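Local atomic coordinates of GDP-6-deoxy-D-mannose reductase (Pseudomonas aeruginosa, PDB entry 6X3B), a protein that binds NADPH and probably uses it to reduce GDP-4-dehydro-6-deoxy-D-mannose to GDP-rhamnose in bacterial O-antigen biosynthesis. Residues D59-D64 with L97-L102; I139-I144 with H291-D296; V228-L233 with T298-E303. All blocks are in the same frame, centred on the assembly; numbering follows the deposited sequence.

How the interactions relate
Interaction 1 comes first along the chain, where the loop after strand 49-51 meets helix 93-114 and shapes the adenine site of NADPH. Interactions 2 and 3 follow with alternating segments, 139-144, 228-233, 291-296 and 298-303. Their centres are about 14 Å apart and they touch: His295 ND1 lies 2.9 Å from Trp300 O in a probable hydrogen bond, and Leu294 packs on Trp300. Each has its centre about 29 Å from that of interaction 1. Together they join the C-terminal region 291-303 to the loop before helix 150-169 and to helix 225-238, whose Ala231 side chain is about 12 Å from the cofactor. Interactions 1 and 2 also reach the second subunit, whereas interaction 3 stays within its own chain.

Interaction 1: residues D59-D64 with L97-L102; sequences DLLEPD and LQINLL. With NDP (NADPH dihydro-nicotinamide-adenine-dinucleotide phosphate), chain E.
Leu61 and Ile99 bring the backbones to 6.2 Å between their CA atoms, where the type I turn Asp59-Glu62 meets helix 93-114. The Leu61 methyls do the touching: CD1 reaches Ile99 CG1 at 4.0 Å, while CD2 rests on the helix backbone, 3.7 Å from Gln98 O. Leu61 and Ile99 cross obliquely, and the other branch of Ile99 turns to the cofactor, with CG2 4.0 Å from N7A of the NADPH adenine. Leu60 N donates an almost perfectly straight bond to N1A (2.8 Å, 179°), and the Leu60 side chain lies above the plane of the base at its N1A-C2A rim, CD1 3.9 Å from C2A. The exocyclic N6A donates a bent hydrogen bond to Asp59 OD1 at 3.1 Å. Asp59 OD1 also accepts from Leu61 N at 2.9 Å, from above the carboxylate plane, closing an Asx turn; chi1 of -167° sets CG beside the Asp59 carbonyl carbon, on the side where OD1 meets both donors. Gln98 and its copy in the second subunit hydrogen-bond to each other on the dimer side of the helix. A backbone N-H and a carboxylate reading N1A and N6A make this the adenine pocket of a Rossmann-type dinucleotide-binding fold.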
loop_
_atom_site.group_PDB
_atom_site.type_symbol
_atom_site.label_atom_id
_atom_site.label_comp_id
_atom_site.label_asym_id
_atom_site.label_seq_id
_atom_site.Cartn_x
_atom_site.Cartn_y
_atom_site.Cartn_z
ATOM N N ASP A 59 1.131 10.991 21.121
ATOM C CA ASP A 59 0.176 10.884 20.030
ATOM C C ASP A 59 0.971 10.765 18.738
ATOM O O ASP A 59 1.724 11.677 18.390
ATOM C CB ASP A 59 -0.748 12.103 19.990
ATOM C CG ASP A 59 -1.940 11.901 19.080
ATOM O OD1 ASP A 59 -1.815 11.155 18.082
ATOM O OD2 ASP A 59 -3.002 12.494 19.369
ATOM N N LEU A 60 0.768 9.664 18.014
ATOM C CA LEU A 60 1.499 9.435 16.774
ATOM C C LEU A 60 1.176 10.476 15.716
ATOM O O LEU A 60 1.990 10.697 14.804
ATOM C CB LEU A 60 1.205 8.026 16.264
ATOM C CG LEU A 60 1.882 6.926 17.092
ATOM C CD1 LEU A 60 1.361 5.553 16.748
ATOM C CD2 LEU A 60 3.382 6.974 16.910
ATOM N N LEU A 61 0.018 11.129 15.827
ATOM C CA LEU A 61 -0.336 12.245 14.961
ATOM C C LEU A 61 0.425 13.526 15.276
ATOM O O LEU A 61 0.329 14.476 14.493
ATOM C CB LEU A 61 -1.833 12.529 15.083
ATOM C CG LEU A 61 -2.767 11.419 14.600
ATOM C CD1 LEU A 61 -4.203 11.768 14.939
ATOM C CD2 LEU A 61 -2.607 11.243 13.111
ATOM N N GLU A 62 1.141 13.601 16.397
ATOM C CA GLU A 62 1.780 14.846 16.830
ATOM C C GLU A 62 3.284 14.626 16.961
ATOM O O GLU A 62 3.753 14.144 18.003
ATOM C CB GLU A 62 1.192 15.326 18.161
ATOM C CG GLU A 62 0.073 16.358 18.030
ATOM C CD GLU A 62 0.563 17.766 17.642
ATOM O OE1 GLU A 62 1.669 18.176 18.064
ATOM O OE2 GLU A 62 -0.169 18.468 16.906
ATOM N N PRO A 63 4.077 14.958 15.938
ATOM C CA PRO A 63 5.529 14.724 16.020
ATOM C C PRO A 63 6.201 15.317 17.255
ATOM O O PRO A 63 7.151 14.713 17.769
ATOM C CB PRO A 63 6.047 15.362 14.724
ATOM C CG PRO A 63 4.921 15.187 13.752
ATOM C CD PRO A 63 3.654 15.357 14.583
ATOM N N ASP A 64 5.740 16.461 17.769
ATOM C CA ASP A 64 6.398 17.023 18.956
ATOM C C ASP A 64 6.246 16.145 20.188
ATOM O O ASP A 64 7.065 16.248 21.107
ATOM C CB ASP A 64 5.859 18.415 19.291
ATOM C CG ASP A 64 6.085 19.402 18.179
ATOM O OD1 ASP A 64 7.012 19.177 17.367
ATOM O OD2 ASP A 64 5.325 20.392 18.111
ATOM N N LEU A 97 -6.367 6.490 7.929
ATOM C CA LEU A 97 -5.136 6.597 7.153
ATOM C C LEU A 97 -4.121 7.479 7.857
ATOM O O LEU A 97 -2.934 7.143 7.891
ATOM C CB LEU A 97 -5.427 7.131 5.746
ATOM C CG LEU A 97 -6.226 6.166 4.874
ATOM C CD1 LEU A 97 -6.658 6.902 3.603
ATOM C CD2 LEU A 97 -5.398 4.918 4.528
ATOM N N GLN A 98 -4.570 8.605 8.438
ATOM C CA GLN A 98 -3.660 9.491 9.155
ATOM C C GLN A 98 -2.981 8.763 10.307
ATOM O O GLN A 98 -1.757 8.834 10.461
ATOM C CB GLN A 98 -4.401 10.734 9.682
ATOM C CG GLN A 98 -5.028 11.653 8.591
ATOM C CD GLN A 98 -3.984 12.401 7.784
ATOM O OE1 GLN A 98 -2.791 12.383 8.115
ATOM N NE2 GLN A 98 -4.418 13.046 6.708
ATOM N N ILE A 99 -3.768 8.071 11.135
ATOM C CA ILE A 99 -3.213 7.401 12.310
ATOM C C ILE A 99 -2.301 6.254 11.886
ATOM O O ILE A 99 -1.165 6.125 12.361
ATOM C CB ILE A 99 -4.343 6.886 13.223
ATOM C CG1 ILE A 99 -5.172 8.055 13.773
ATOM C CG2 ILE A 99 -3.753 5.981 14.330
ATOM C CD1 ILE A 99 -6.349 7.623 14.648
ATOM N N ASN A 100 -2.801 5.391 11.004
ATOM C CA ASN A 100 -2.087 4.155 10.736
ATOM C C ASN A 100 -0.934 4.352 9.766
ATOM O O ASN A 100 0.082 3.648 9.865
ATOM C CB ASN A 100 -3.041 3.092 10.223
ATOM C CG ASN A 100 -3.976 2.576 11.313
ATOM O OD1 ASN A 100 -3.841 2.934 12.490
ATOM N ND2 ASN A 100 -4.931 1.736 10.922
ATOM N N LEU A 101 -1.040 5.302 8.842
ATOM C CA LEU A 101 0.040 5.493 7.880
ATOM C C LEU A 101 0.900 6.693 8.243
ATOM O O LEU A 101 2.119 6.562 8.410
ATOM C CB LEU A 101 -0.518 5.646 6.454
ATOM C CG LEU A 101 0.559 5.860 5.397
ATOM C CD1 LEU A 101 1.475 4.627 5.341
ATOM C CD2 LEU A 101 -0.130 6.074 4.049
ATOM N N LEU A 102 0.284 7.875 8.354
ATOM C CA LEU A 102 1.061 9.053 8.721
ATOM C C LEU A 102 1.601 8.932 10.145
ATOM O O LEU A 102 2.687 9.436 10.439
ATOM C CB LEU A 102 0.217 10.318 8.551
ATOM C CG LEU A 102 0.165 10.854 7.107
ATOM C CD1 LEU A 102 1.574 11.188 6.625
ATOM C CD2 LEU A 102 -0.457 9.853 6.146
HETATM P PA NDP E . -6.113 -1.780 20.239
HETATM O O1A NDP E . -7.069 -0.949 19.452
HETATM O O2A NDP E . -6.643 -2.606 21.362
HETATM O O5B NDP E . -4.920 -0.857 20.777
HETATM C C5B NDP E . -4.468 0.250 19.963
HETATM C C4B NDP E . -3.357 0.971 20.686
HETATM O O4B NDP E . -2.882 2.067 19.863
HETATM C C3B NDP E . -3.729 1.590 22.042
HETATM O O3B NDP E . -2.690 1.392 22.993
HETATM C C2B NDP E . -3.927 3.061 21.700
HETATM O O2B NDP E . -3.648 3.881 22.832
HETATM C C1B NDP E . -2.862 3.248 20.628
HETATM N N9A NDP E . -3.105 4.383 19.748
HETATM C C8A NDP E . -4.190 4.577 18.931
HETATM N N7A NDP E . -4.139 5.697 18.257
HETATM C C5A NDP E . -2.946 6.282 18.654
HETATM C C6A NDP E . -2.315 7.489 18.301
HETATM N N6A NDP E . -2.856 8.332 17.426
HETATM N N1A NDP E . -1.128 7.781 18.881
HETATM C C2A NDP E . -0.623 6.905 19.758
HETATM N N3A NDP E . -1.122 5.742 20.168
HETATM C C4A NDP E . -2.299 5.482 19.574
HETATM O O3 NDP E . -5.323 -2.748 19.236
HETATM P PN NDP E . -4.951 -4.300 19.361
HETATM O O1N NDP E . -4.033 -4.474 20.524
HETATM O O2N NDP E . -6.212 -5.095 19.327
HETATM O O5D NDP E . -4.138 -4.536 18.001
HETATM C C5D NDP E . -2.694 -4.439 18.026
HETATM C C4D NDP E . -2.173 -4.497 16.612
HETATM O O4D NDP E . -2.541 -5.770 16.024
HETATM C C3D NDP E . -2.710 -3.418 15.660
HETATM O O3D NDP E . -1.696 -2.964 14.774
HETATM C C2D NDP E . -3.826 -4.164 14.933
HETATM O O2D NDP E . -4.118 -3.615 13.657
HETATM C C1D NDP E . -3.243 -5.568 14.822
HETATM N N1N NDP E . -4.298 -6.617 14.701
HETATM C C2N NDP E . -5.079 -6.961 15.771
HETATM C C3N NDP E . -5.943 -8.021 15.722
HETATM C C7N NDP E . -6.931 -8.168 16.814
HETATM O O7N NDP E . -7.779 -9.064 16.757
HETATM N N7N NDP E . -6.872 -7.322 17.833
HETATM C C4N NDP E . -5.839 -8.965 14.574
HETATM C C5N NDP E . -5.011 -8.467 13.464
HETATM C C6N NDP E . -4.503 -7.257 13.503
HETATM P P2B NDP E . -4.958 4.699 23.303
HETATM O O1X NDP E . -4.520 5.520 24.496
HETATM O O2X NDP E . -5.387 5.566 22.139
HETATM O O3X NDP E . -6.011 3.673 23.669
#

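Interaction 2: residues I139-I144 with H291-D296; sequences IHEELI and HARLHD
Arg293 and Glu142 form the salt bridge of this contact, with Arg293 NH2 2.9 Å from Glu142 OE2. The oxygen lies near the guanidinium plane and offers its anti lone pair, but the N-H...O angle of 141° shows a bent bond, and the carboxylate is turned 35° against the guanidinium. Glu141 meets the same arginine differently. Its carboxylate plane runs within 2° of the guanidinium plane, and the two side chains slide past each other in opposite directions, with Glu141 CB over the centre of the guanidinium face, 3.6 Å from Arg293 CZ. Glu141 OE1 stays 4.0 Å from Arg293 NE and well out of that plane, so the attraction is one of charge alone. The Glu141 carboxylate instead faces the start of helix 292-298 through two waters. One donates to Glu141 OE1 at 2.7 Å and accepts from Arg293 N; the other donates to Glu141 OE2 at 2.8 Å and accepts from Leu294 N. These link the acid to amides of the helix's first turn, where the N-terminal dipole would probably favour its negative charge. Glu142 packs on Ile144 of the second subunit. Glu141 OE2 also accepts from Asn246 N, and Arg293 NH1 donates to Val244 O, so acid and arginine are both tied to strand 244-247; Leu294 packs on Val247 of that strand and on Ala231 and Leu235 of helix 225-238.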
loop_
_atom_site.group_PDB
_atom_site.type_symbol
_atom_site.label_atom_id
_atom_site.label_comp_id
_atom_site.label_asym_id
_atom_site.label_seq_id
_atom_site.Cartn_x
_atom_site.Cartn_y
_atom_site.Cartn_z
ATOM N N ILE A 139 -3.418 -19.468 2.735
ATOM C CA ILE A 139 -2.884 -18.193 2.264
ATOM C C ILE A 139 -1.394 -18.107 2.550
ATOM O O ILE A 139 -0.955 -18.320 3.681
ATOM C CB ILE A 139 -3.628 -17.029 2.936
ATOM C CG1 ILE A 139 -5.108 -17.048 2.555
ATOM C CG2 ILE A 139 -2.937 -15.698 2.609
ATOM C CD1 ILE A 139 -5.902 -15.998 3.251
ATOM N N HIS A 140 -0.613 -17.774 1.530
ATOM C CA HIS A 140 0.825 -17.621 1.676
ATOM C C HIS A 140 1.220 -16.203 1.279
ATOM O O HIS A 140 0.459 -15.479 0.623
ATOM C CB HIS A 140 1.576 -18.650 0.834
ATOM C CG HIS A 140 1.232 -18.584 -0.617
ATOM N ND1 HIS A 140 2.027 -17.942 -1.540
ATOM C CD2 HIS A 140 0.156 -19.044 -1.301
ATOM C CE1 HIS A 140 1.464 -18.024 -2.735
ATOM N NE2 HIS A 140 0.327 -18.685 -2.615
ATOM N N GLU A 141 2.434 -15.811 1.672
ATOM C CA GLU A 141 2.853 -14.420 1.545
ATOM C C GLU A 141 3.073 -13.979 0.098
ATOM O O GLU A 141 3.252 -12.781 -0.145
ATOM C CB GLU A 141 4.132 -14.191 2.353
ATOM C CG GLU A 141 3.933 -14.293 3.872
ATOM C CD GLU A 141 4.015 -15.714 4.399
ATOM O OE1 GLU A 141 3.918 -16.680 3.606
ATOM O OE2 GLU A 141 4.158 -15.867 5.636
ATOM N N GLU A 142 3.067 -14.894 -0.860
ATOM C CA GLU A 142 3.247 -14.518 -2.257
ATOM C C GLU A 142 1.919 -14.244 -2.947
ATOM O O GLU A 142 1.897 -13.915 -4.140
ATOM C CB GLU A 142 4.020 -15.613 -3.005
ATOM C CG GLU A 142 5.469 -15.703 -2.585
ATOM C CD GLU A 142 6.192 -14.381 -2.754
ATOM O OE1 GLU A 142 6.039 -13.760 -3.826
ATOM O OE2 GLU A 142 6.902 -13.955 -1.810
ATOM N N LEU A 143 0.819 -14.378 -2.228
ATOM C CA LEU A 143 -0.485 -14.070 -2.786
ATOM C C LEU A 143 -0.671 -12.558 -2.774
ATOM O O LEU A 143 -0.419 -11.902 -1.760
ATOM C CB LEU A 143 -1.570 -14.783 -1.985
ATOM C CG LEU A 143 -3.021 -14.659 -2.436
ATOM C CD1 LEU A 143 -3.239 -15.392 -3.767
ATOM C CD2 LEU A 143 -3.937 -15.216 -1.358
ATOM N N ILE A 144 -1.056 -11.998 -3.914
ATOM C CA ILE A 144 -1.238 -10.546 -3.979
ATOM C C ILE A 144 -2.434 -10.156 -3.119
ATOM O O ILE A 144 -3.522 -10.737 -3.275
ATOM C CB ILE A 144 -1.425 -10.092 -5.425
ATOM C CG1 ILE A 144 -0.092 -10.213 -6.177
ATOM C CG2 ILE A 144 -1.960 -8.655 -5.461
ATOM C CD1 ILE A 144 -0.184 -9.889 -7.642
ATOM N N HIS A 291 1.822 -20.627 7.887
ATOM C CA HIS A 291 2.909 -20.056 8.670
ATOM C C HIS A 291 4.240 -20.724 8.360
ATOM O O HIS A 291 5.173 -20.624 9.162
ATOM C CB HIS A 291 2.610 -20.133 10.170
ATOM C CG HIS A 291 2.442 -21.527 10.700
ATOM N ND1 HIS A 291 1.374 -21.894 11.488
ATOM C CD2 HIS A 291 3.219 -22.633 10.581
ATOM C CE1 HIS A 291 1.495 -23.167 11.827
ATOM N NE2 HIS A 291 2.600 -23.640 11.281
ATOM N N ALA A 292 4.346 -21.394 7.202
ATOM C CA ALA A 292 5.598 -22.054 6.832
ATOM C C ALA A 292 6.761 -21.079 6.844
ATOM O O ALA A 292 7.853 -21.411 7.316
ATOM C CB ALA A 292 5.480 -22.706 5.448
ATOM N N ARG A 293 6.553 -19.866 6.334
ATOM C CA ARG A 293 7.670 -18.938 6.235
ATOM C C ARG A 293 8.190 -18.564 7.620
ATOM O O ARG A 293 9.398 -18.584 7.876
ATOM C CB ARG A 293 7.256 -17.705 5.441
ATOM C CG ARG A 293 8.391 -16.746 5.180
ATOM C CD ARG A 293 7.896 -15.516 4.410
ATOM N NE ARG A 293 7.757 -15.751 2.971
ATOM C CZ ARG A 293 7.672 -14.772 2.069
ATOM N NH1 ARG A 293 7.704 -13.495 2.464
ATOM N NH2 ARG A 293 7.565 -15.059 0.775
ATOM N N LEU A 294 7.275 -18.243 8.531
ATOM C CA LEU A 294 7.636 -17.867 9.889
ATOM C C LEU A 294 8.279 -19.031 10.634
ATOM O O LEU A 294 9.264 -18.847 11.367
ATOM C CB LEU A 294 6.376 -17.396 10.603
ATOM C CG LEU A 294 6.380 -17.318 12.128
ATOM C CD1 LEU A 294 7.266 -16.182 12.489
ATOM C CD2 LEU A 294 4.938 -17.071 12.618
ATOM N N HIS A 295 7.731 -20.241 10.477
ATOM C CA HIS A 295 8.333 -21.377 11.166
ATOM C C HIS A 295 9.730 -21.670 10.622
ATOM O O HIS A 295 10.668 -21.909 11.397
ATOM C CB HIS A 295 7.453 -22.619 11.058
ATOM C CG HIS A 295 8.145 -23.862 11.523
ATOM N ND1 HIS A 295 8.353 -24.142 12.858
ATOM C CD2 HIS A 295 8.745 -24.860 10.829
ATOM C CE1 HIS A 295 9.026 -25.275 12.965
ATOM N NE2 HIS A 295 9.276 -25.729 11.749
ATOM N N ASP A 296 9.903 -21.609 9.297
ATOM C CA ASP A 296 11.217 -21.892 8.721
ATOM C C ASP A 296 12.243 -20.854 9.146
ATOM O O ASP A 296 13.414 -21.182 9.366
ATOM C CB ASP A 296 11.136 -21.966 7.191
ATOM C CG ASP A 296 10.341 -23.166 6.707
ATOM O OD1 ASP A 296 10.165 -24.123 7.495
ATOM O OD2 ASP A 296 9.891 -23.160 5.546
HETATM O O HOH W 1 4.551 -17.408 7.935
HETATM O O HOH W 2 4.181 -19.021 4.867
#

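Interaction 3: residues V228-L233 with T298-E303; sequences VLSAYL and TGWKPE
Ala231 and Trp300 make the principal contact, a CH-pi interaction: the methyl CB of Ala231 stands 3.5 Å from the centroid of the Trp300 five-membered ring, 19° off its normal and so over the face, displaced toward the rim. Ala231 CB is also 3.3 Å from Trp300 NE1, and Ala231 CA lies 3.2 Å from Trp300 CD1, so the pyrrole side of the indole lies close against the helix backbone. Ser230 adds a looser van der Waals contact, Ser230 OG lying 3.7 Å from Trp300 CD1. Trp300 reaches the helix because CG is anti to its backbone N (chi1 178°) and the indole stands roughly perpendicular to the CA-CB-CG plane (chi2 92°). Polar contacts fix both ends of the tryptophan. The indole N-H of Trp300 goes to Asp227 O, one turn back on the helix; the 3.2 Å approach of Trp300 NE1 to Ala231 N, two donors, is not a bond. At the backbone end, Trp300 N donates to Thr298 OG1 at 3.0 Å, closing an ST turn at the end of helix 292-298, where Gly299 takes positive phi. The indole thus lies between Ala231 of helix 225-238 and, over its opposite face, Pro302 N of its own loop, with Leu223 of strand 219-224 and, edge-to-face, the His291 ring beside it.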
loop_
_atom_site.group_PDB
_atom_site.type_symbol
_atom_site.label_atom_id
_atom_site.label_comp_id
_atom_site.label_asym_id
_atom_site.label_seq_id
_atom_site.Cartn_x
_atom_site.Cartn_y
_atom_site.Cartn_z
ATOM N N VAL A 228 0.651 -15.398 19.391
ATOM C CA VAL A 228 0.936 -14.261 18.521
ATOM C C VAL A 228 2.129 -13.478 19.051
ATOM O O VAL A 228 3.043 -13.126 18.299
ATOM C CB VAL A 228 -0.305 -13.364 18.382
ATOM C CG1 VAL A 228 0.034 -12.133 17.559
ATOM C CG2 VAL A 228 -1.453 -14.136 17.756
ATOM N N LEU A 229 2.126 -13.176 20.358
ATOM C CA LEU A 229 3.256 -12.473 20.957
ATOM C C LEU A 229 4.557 -13.231 20.766
ATOM O O LEU A 229 5.612 -12.629 20.532
ATOM C CB LEU A 229 3.020 -12.271 22.448
ATOM C CG LEU A 229 1.874 -11.327 22.724
ATOM C CD1 LEU A 229 1.699 -11.235 24.225
ATOM C CD2 LEU A 229 2.226 -9.995 22.094
ATOM N N SER A 230 4.522 -14.540 20.959
ATOM C CA SER A 230 5.762 -15.299 20.889
ATOM C C SER A 230 6.310 -15.286 19.470
ATOM O O SER A 230 7.528 -15.247 19.262
ATOM C CB SER A 230 5.518 -16.724 21.382
ATOM O OG SER A 230 6.573 -17.583 20.995
ATOM N N ALA A 231 5.413 -15.271 18.485
ATOM C CA ALA A 231 5.837 -15.130 17.099
ATOM C C ALA A 231 6.529 -13.798 16.866
ATOM O O ALA A 231 7.524 -13.746 16.146
ATOM C CB ALA A 231 4.628 -15.287 16.166
ATOM N N TYR A 232 6.014 -12.695 17.455
ATOM C CA TYR A 232 6.649 -11.388 17.233
ATOM C C TYR A 232 8.052 -11.350 17.820
ATOM O O TYR A 232 8.984 -10.802 17.210
ATOM C CB TYR A 232 5.823 -10.244 17.850
ATOM C CG TYR A 232 4.444 -10.039 17.260
ATOM C CD1 TYR A 232 4.055 -10.675 16.079
ATOM C CD2 TYR A 232 3.526 -9.214 17.905
ATOM C CE1 TYR A 232 2.766 -10.501 15.557
ATOM C CE2 TYR A 232 2.246 -9.014 17.402
ATOM C CZ TYR A 232 1.864 -9.656 16.226
ATOM O OH TYR A 232 0.597 -9.477 15.703
ATOM N N LEU A 233 8.219 -11.901 19.022
ATOM C CA LEU A 233 9.546 -11.893 19.648
ATOM C C LEU A 233 10.528 -12.782 18.886
ATOM O O LEU A 233 11.724 -12.459 18.787
ATOM C CB LEU A 233 9.430 -12.339 21.106
ATOM C CG LEU A 233 8.629 -11.385 22.013
ATOM C CD1 LEU A 233 8.535 -11.959 23.430
ATOM C CD2 LEU A 233 9.243 -9.971 22.038
ATOM N N THR A 298 12.170 -18.870 11.976
ATOM C CA THR A 298 12.280 -18.573 13.396
ATOM C C THR A 298 12.199 -19.778 14.306
ATOM O O THR A 298 12.576 -19.657 15.473
ATOM C CB THR A 298 11.176 -17.592 13.838
ATOM O OG1 THR A 298 9.917 -18.288 13.895
ATOM C CG2 THR A 298 11.077 -16.417 12.867
ATOM N N GLY A 299 11.685 -20.913 13.832
ATOM C CA GLY A 299 11.406 -22.042 14.690
ATOM C C GLY A 299 10.072 -21.982 15.404
ATOM O O GLY A 299 9.673 -22.983 16.021
ATOM N N TRP A 300 9.394 -20.836 15.313
ATOM C CA TRP A 300 8.094 -20.609 15.995
ATOM C C TRP A 300 7.071 -21.700 15.656
ATOM O O TRP A 300 6.990 -22.110 14.488
ATOM C CB TRP A 300 7.543 -19.216 15.659
ATOM C CG TRP A 300 6.207 -18.917 16.269
ATOM C CD1 TRP A 300 5.966 -18.311 17.466
ATOM C CD2 TRP A 300 4.917 -19.242 15.723
ATOM N NE1 TRP A 300 4.620 -18.221 17.693
ATOM C CE2 TRP A 300 3.951 -18.783 16.642
ATOM C CE3 TRP A 300 4.483 -19.858 14.545
ATOM C CZ2 TRP A 300 2.584 -18.923 16.416
ATOM C CZ3 TRP A 300 3.132 -19.998 14.325
ATOM C CH2 TRP A 300 2.197 -19.536 15.248
ATOM N N LYS A 301 6.318 -22.126 16.671
ATOM C CA LYS A 301 5.209 -23.100 16.536
ATOM C C LYS A 301 4.123 -22.697 17.540
ATOM O O LYS A 301 4.484 -22.177 18.602
ATOM C CB LYS A 301 5.704 -24.524 16.806
ATOM C CG LYS A 301 4.665 -25.623 16.626
ATOM C CD LYS A 301 5.216 -27.016 16.858
ATOM C CE LYS A 301 4.178 -28.108 16.702
ATOM N NZ LYS A 301 4.749 -29.456 16.935
ATOM N N PRO A 302 2.817 -22.838 17.230
ATOM C CA PRO A 302 1.765 -22.514 18.193
ATOM C C PRO A 302 1.863 -23.509 19.357
ATOM O O PRO A 302 2.113 -24.664 19.106
ATOM C CB PRO A 302 0.460 -22.750 17.422
ATOM C CG PRO A 302 0.868 -22.723 15.971
ATOM C CD PRO A 302 2.282 -23.258 15.941
ATOM N N GLU A 303 1.666 -23.028 20.586
ATOM C CA GLU A 303 1.748 -23.866 21.772
ATOM C C GLU A 303 0.473 -23.927 22.607
ATOM O O GLU A 303 0.342 -24.851 23.420
ATOM C CB GLU A 303 2.885 -23.386 22.690
ATOM C CG GLU A 303 4.282 -23.546 22.096
ATOM C CD GLU A 303 4.861 -24.911 22.347
ATOM O OE1 GLU A 303 4.583 -25.829 21.543
ATOM O OE2 GLU A 303 5.578 -25.066 23.357
#